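PDB 4BU0: S-M checkpoint control protein rad4 from Schizosaccharomyces pombe, which serves as an essential DNA replication factor and checkpoint adaptor, its paired BRCT domains binding phosphorylated Crb2 to establish the DNA damage checkpoint. Local coordinates for residues 55-60 with 175-180. Residues are numbered along the deposited sequence; the frame is centred on the assembly and turned at random.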
ATOM      1  N   PRO A  55       3.168  -9.160   6.742  1.00 14.42           N
ATOM      2  CA  PRO A  55       2.350 -10.369   6.623  1.00 14.13           C
ATOM      3  C   PRO A  55       0.825 -10.114   6.658  1.00 13.62           C
ATOM      4  O   PRO A  55       0.074 -10.774   5.924  1.00 14.92           O
ATOM      5  CB  PRO A  55       2.788 -11.190   7.843  1.00 16.08           C
ATOM      6  CG  PRO A  55       4.183 -10.787   8.074  1.00 20.69           C
ATOM      7  CD  PRO A  55       4.183  -9.303   7.809  1.00 16.72           C
ATOM      8  N   LYS A  56       0.361  -9.140   7.490  1.00 12.41           N
ATOM      9  CA  LYS A  56      -1.080  -8.827   7.531  1.00 11.21           C
ATOM     10  C   LYS A  56      -1.549  -8.270   6.199  1.00 11.71           C
ATOM     11  O   LYS A  56      -2.583  -8.667   5.672  1.00 11.81           O
ATOM     12  CB  LYS A  56      -1.397  -7.798   8.623  1.00 11.49           C
ATOM     13  CG  LYS A  56      -1.367  -8.350  10.055  1.00 11.98           C
ATOM     14  CD  LYS A  56      -1.627  -7.220  11.045  1.00 11.88           C
ATOM     15  CE  LYS A  56      -1.648  -7.730  12.485  1.00 14.01           C
ATOM     16  NZ  LYS A  56      -1.683  -6.582  13.436  1.00 12.91           N
ATOM     17  N   TYR A  57      -0.771  -7.292   5.649  1.00 11.55           N
ATOM     18  CA  TYR A  57      -1.168  -6.722   4.377  1.00 10.58           C
ATOM     19  C   TYR A  57      -1.168  -7.779   3.290  1.00 11.67           C
ATOM     20  O   TYR A  57      -2.108  -7.866   2.505  1.00 11.44           O
ATOM     21  CB  TYR A  57      -0.208  -5.575   4.006  1.00 10.97           C
ATOM     22  CG  TYR A  57      -0.619  -4.817   2.766  1.00  9.71           C
ATOM     23  CD1 TYR A  57      -0.404  -5.348   1.489  1.00  9.98           C
ATOM     24  CD2 TYR A  57      -1.154  -3.536   2.856  1.00 10.20           C
ATOM     25  CE1 TYR A  57      -0.778  -4.651   0.346  1.00  8.25           C
ATOM     26  CE2 TYR A  57      -1.512  -2.814   1.710  1.00 10.04           C
ATOM     27  CZ  TYR A  57      -1.285  -3.367   0.454  1.00 10.56           C
ATOM     28  OH  TYR A  57      -1.629  -2.661  -0.680  1.00 10.61           O
ATOM     29  N   LYS A  58      -0.098  -8.593   3.244  1.00 11.05           N
ATOM     30  CA  LYS A  58      -0.009  -9.620   2.207  1.00 10.92           C
ATOM     31  C   LYS A  58      -1.191 -10.596   2.268  1.00 13.67           C
ATOM     32  O   LYS A  58      -1.705 -11.007   1.225  1.00 13.56           O
ATOM     33  CB  LYS A  58       1.303 -10.385   2.322  1.00 12.93           C
ATOM     34  CG  LYS A  58       2.527  -9.544   1.910  1.00 14.22           C
ATOM     35  CD  LYS A  58       3.810 -10.344   2.141  1.00 17.49           C
ATOM     36  CE  LYS A  58       5.019  -9.470   1.889  1.00 24.42           C
ATOM     37  NZ  LYS A  58       6.279 -10.235   2.102  1.00 37.10           N
ATOM     38  N   PHE A  59      -1.615 -10.987   3.502  1.00 13.72           N
ATOM     39  CA  PHE A  59      -2.738 -11.911   3.644  1.00 14.27           C
ATOM     40  C   PHE A  59      -4.020 -11.297   3.109  1.00 15.30           C
ATOM     41  O   PHE A  59      -4.764 -11.937   2.380  1.00 16.25           O
ATOM     42  CB  PHE A  59      -2.929 -12.291   5.125  1.00 16.96           C
ATOM     43  CG  PHE A  59      -3.847 -13.483   5.283  1.00 19.95           C
ATOM     44  CD1 PHE A  59      -5.229 -13.322   5.292  1.00 24.29           C
ATOM     45  CD2 PHE A  59      -3.329 -14.773   5.345  1.00 24.18           C
ATOM     46  CE1 PHE A  59      -6.080 -14.437   5.369  1.00 24.91           C
ATOM     47  CE2 PHE A  59      -4.179 -15.879   5.440  1.00 26.88           C
ATOM     48  CZ  PHE A  59      -5.546 -15.702   5.434  1.00 24.96           C
ATOM     49  N   ALA A  60      -4.301 -10.025   3.471  1.00 12.92           N
ATOM     50  CA  ALA A  60      -5.501  -9.383   2.966  1.00 12.73           C
ATOM     51  C   ALA A  60      -5.463  -9.247   1.447  1.00 16.61           C
ATOM     52  O   ALA A  60      -6.472  -9.494   0.798  1.00 16.60           O
ATOM     53  CB  ALA A  60      -5.672  -8.006   3.612  1.00 13.73           C
ATOM     54  N   ASN A 175      -6.741  -2.977  -6.002  1.00 12.12           N
ATOM     55  CA  ASN A 175      -6.656  -1.930  -4.976  0.52 12.81           C
ATOM     56  C   ASN A 175      -5.692  -2.342  -3.865  1.00 16.34           C
ATOM     57  O   ASN A 175      -5.924  -2.074  -2.669  1.00 16.09           O
ATOM     58  CB  ASN A 175      -8.050  -1.593  -4.395  0.52 14.97           C
ATOM     59  CG  ASN A 175      -9.017  -1.072  -5.422  0.52 29.49           C
ATOM     60  OD1 ASN A 175     -10.085  -1.643  -5.644  0.52 26.13           O
ATOM     61  ND2 ASN A 175      -8.662   0.031  -6.072  0.52 22.01           N
ATOM     62  N   ALA A 176      -4.606  -3.044  -4.231  1.00 11.60           N
ATOM     63  CA  ALA A 176      -3.615  -3.499  -3.264  1.00 11.75           C
ATOM     64  C   ALA A 176      -2.359  -3.852  -4.001  1.00 11.60           C
ATOM     65  O   ALA A 176      -2.432  -4.348  -5.142  1.00 11.27           O
ATOM     66  CB  ALA A 176      -4.115  -4.720  -2.497  1.00 12.98           C
ATOM     67  N   VAL A 177      -1.212  -3.645  -3.347  1.00  9.20           N
ATOM     68  CA  VAL A 177       0.071  -4.086  -3.875  1.00  9.08           C
ATOM     69  C   VAL A 177       0.092  -5.586  -3.862  1.00 10.47           C
ATOM     70  O   VAL A 177      -0.122  -6.202  -2.801  1.00 11.55           O
ATOM     71  CB  VAL A 177       1.230  -3.535  -3.019  1.00 10.21           C
ATOM     72  CG1 VAL A 177       2.585  -4.153  -3.428  1.00  9.93           C
ATOM     73  CG2 VAL A 177       1.273  -2.012  -3.112  1.00 10.90           C
ATOM     74  N   LEU A 178       0.352  -6.185  -5.025  1.00  9.09           N
ATOM     75  CA  LEU A 178       0.469  -7.645  -5.114  1.00  8.07           C
ATOM     76  C   LEU A 178       1.926  -8.062  -5.013  1.00 11.66           C
ATOM     77  O   LEU A 178       2.837  -7.283  -5.303  1.00  9.96           O
ATOM     78  CB  LEU A 178      -0.154  -8.174  -6.406  1.00  8.39           C
ATOM     79  CG  LEU A 178      -1.626  -7.790  -6.569  1.00 10.51           C
ATOM     80  CD1 LEU A 178      -2.175  -8.245  -7.941  1.00 11.20           C
ATOM     81  CD2 LEU A 178      -2.489  -8.345  -5.427  1.00 11.78           C
ATOM     82  N   GLU A 179       2.159  -9.312  -4.607  1.00  9.61           N
ATOM     83  CA  GLU A 179       3.509  -9.825  -4.397  1.00  9.77           C
ATOM     84  C   GLU A 179       4.234  -9.992  -5.733  1.00  9.75           C
ATOM     85  O   GLU A 179       3.622 -10.325  -6.762  1.00 10.23           O
ATOM     86  CB  GLU A 179       3.479 -11.123  -3.581  1.00 11.23           C
ATOM     87  CG  GLU A 179       3.213 -10.814  -2.117  1.00 12.43           C
ATOM     88  CD  GLU A 179       3.105 -12.056  -1.253  1.00 21.84           C
ATOM     89  OE1 GLU A 179       4.101 -12.816  -1.184  1.00 24.72           O
ATOM     90  OE2 GLU A 179       2.015 -12.297  -0.683  1.00 16.53           O
ATOM     91  N   PRO A 180       5.564  -9.773  -5.717  1.00  8.94           N
ATOM     92  CA  PRO A 180       6.322  -9.718  -6.981  1.00  8.81           C
ATOM     93  C   PRO A 180       6.579 -11.058  -7.662  1.00 11.89           C
ATOM     94  O   PRO A 180       6.776 -11.065  -8.874  1.00 11.38           O
ATOM     95  CB  PRO A 180       7.671  -9.103  -6.543  1.00 11.25           C
ATOM     96  CG  PRO A 180       7.832  -9.586  -5.096  1.00 13.52           C
ATOM     97  CD  PRO A 180       6.411  -9.412  -4.559  1.00  9.84           C
TER
HETATM   98  O   HOH W   1      -0.103 -10.728  -0.991  1.00 13.59           O
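Tyr57 and Lys58 meet Ala176, Val177 and Glu179 in a largely buried interdomain contact of the tandem BRCT repeat, where helix 55-63 of the first domain faces the loop that follows helix 166-174 of the second. The same helix turns another side to the bound peptide: Lys56 NZ hydrogen-bonds a modified side chain there, placing this short helix at both the peptide and the domain interface. Tyr57 links the two domains directly. With CG anti to the backbone N (chi1 -174°), the side chain leaves the helix to one side of the loop and its phenol end reaches Val177, where the hydroxyl accepts a nearly straight hydrogen bond from the backbone (Val177 N to Tyr57 OH 2.9 Å, 164° at the hydrogen), the amide nitrogen lying in the plane of the ring at its edge. Beside this bond, Ala176 CB comes within 3.7 Å of Tyr57 OH and Val177 CB sits 4.1 Å from Tyr57 CE1, while Val177 O lies at the ring edge, near its plane. Phe52 touches both Tyr57 and Val177. A phenylalanine in place of Tyr57 would probably leave the buried Val177 N-H without its acceptor. Farther along the loop, Glu179 crosses the extended Lys58 side chain at about a right angle and meets its aliphatic part, OE2 lying 3.6 Å from Lys58 CB. The opposite charges remain apart, with Lys58 NZ 4.7 Å from Glu179 OE1, which is hydrogen-bonded by Gln181 instead. A single water completes the junction, donating to both Lys58 O and Glu179 OE2 at 2.7 Å each.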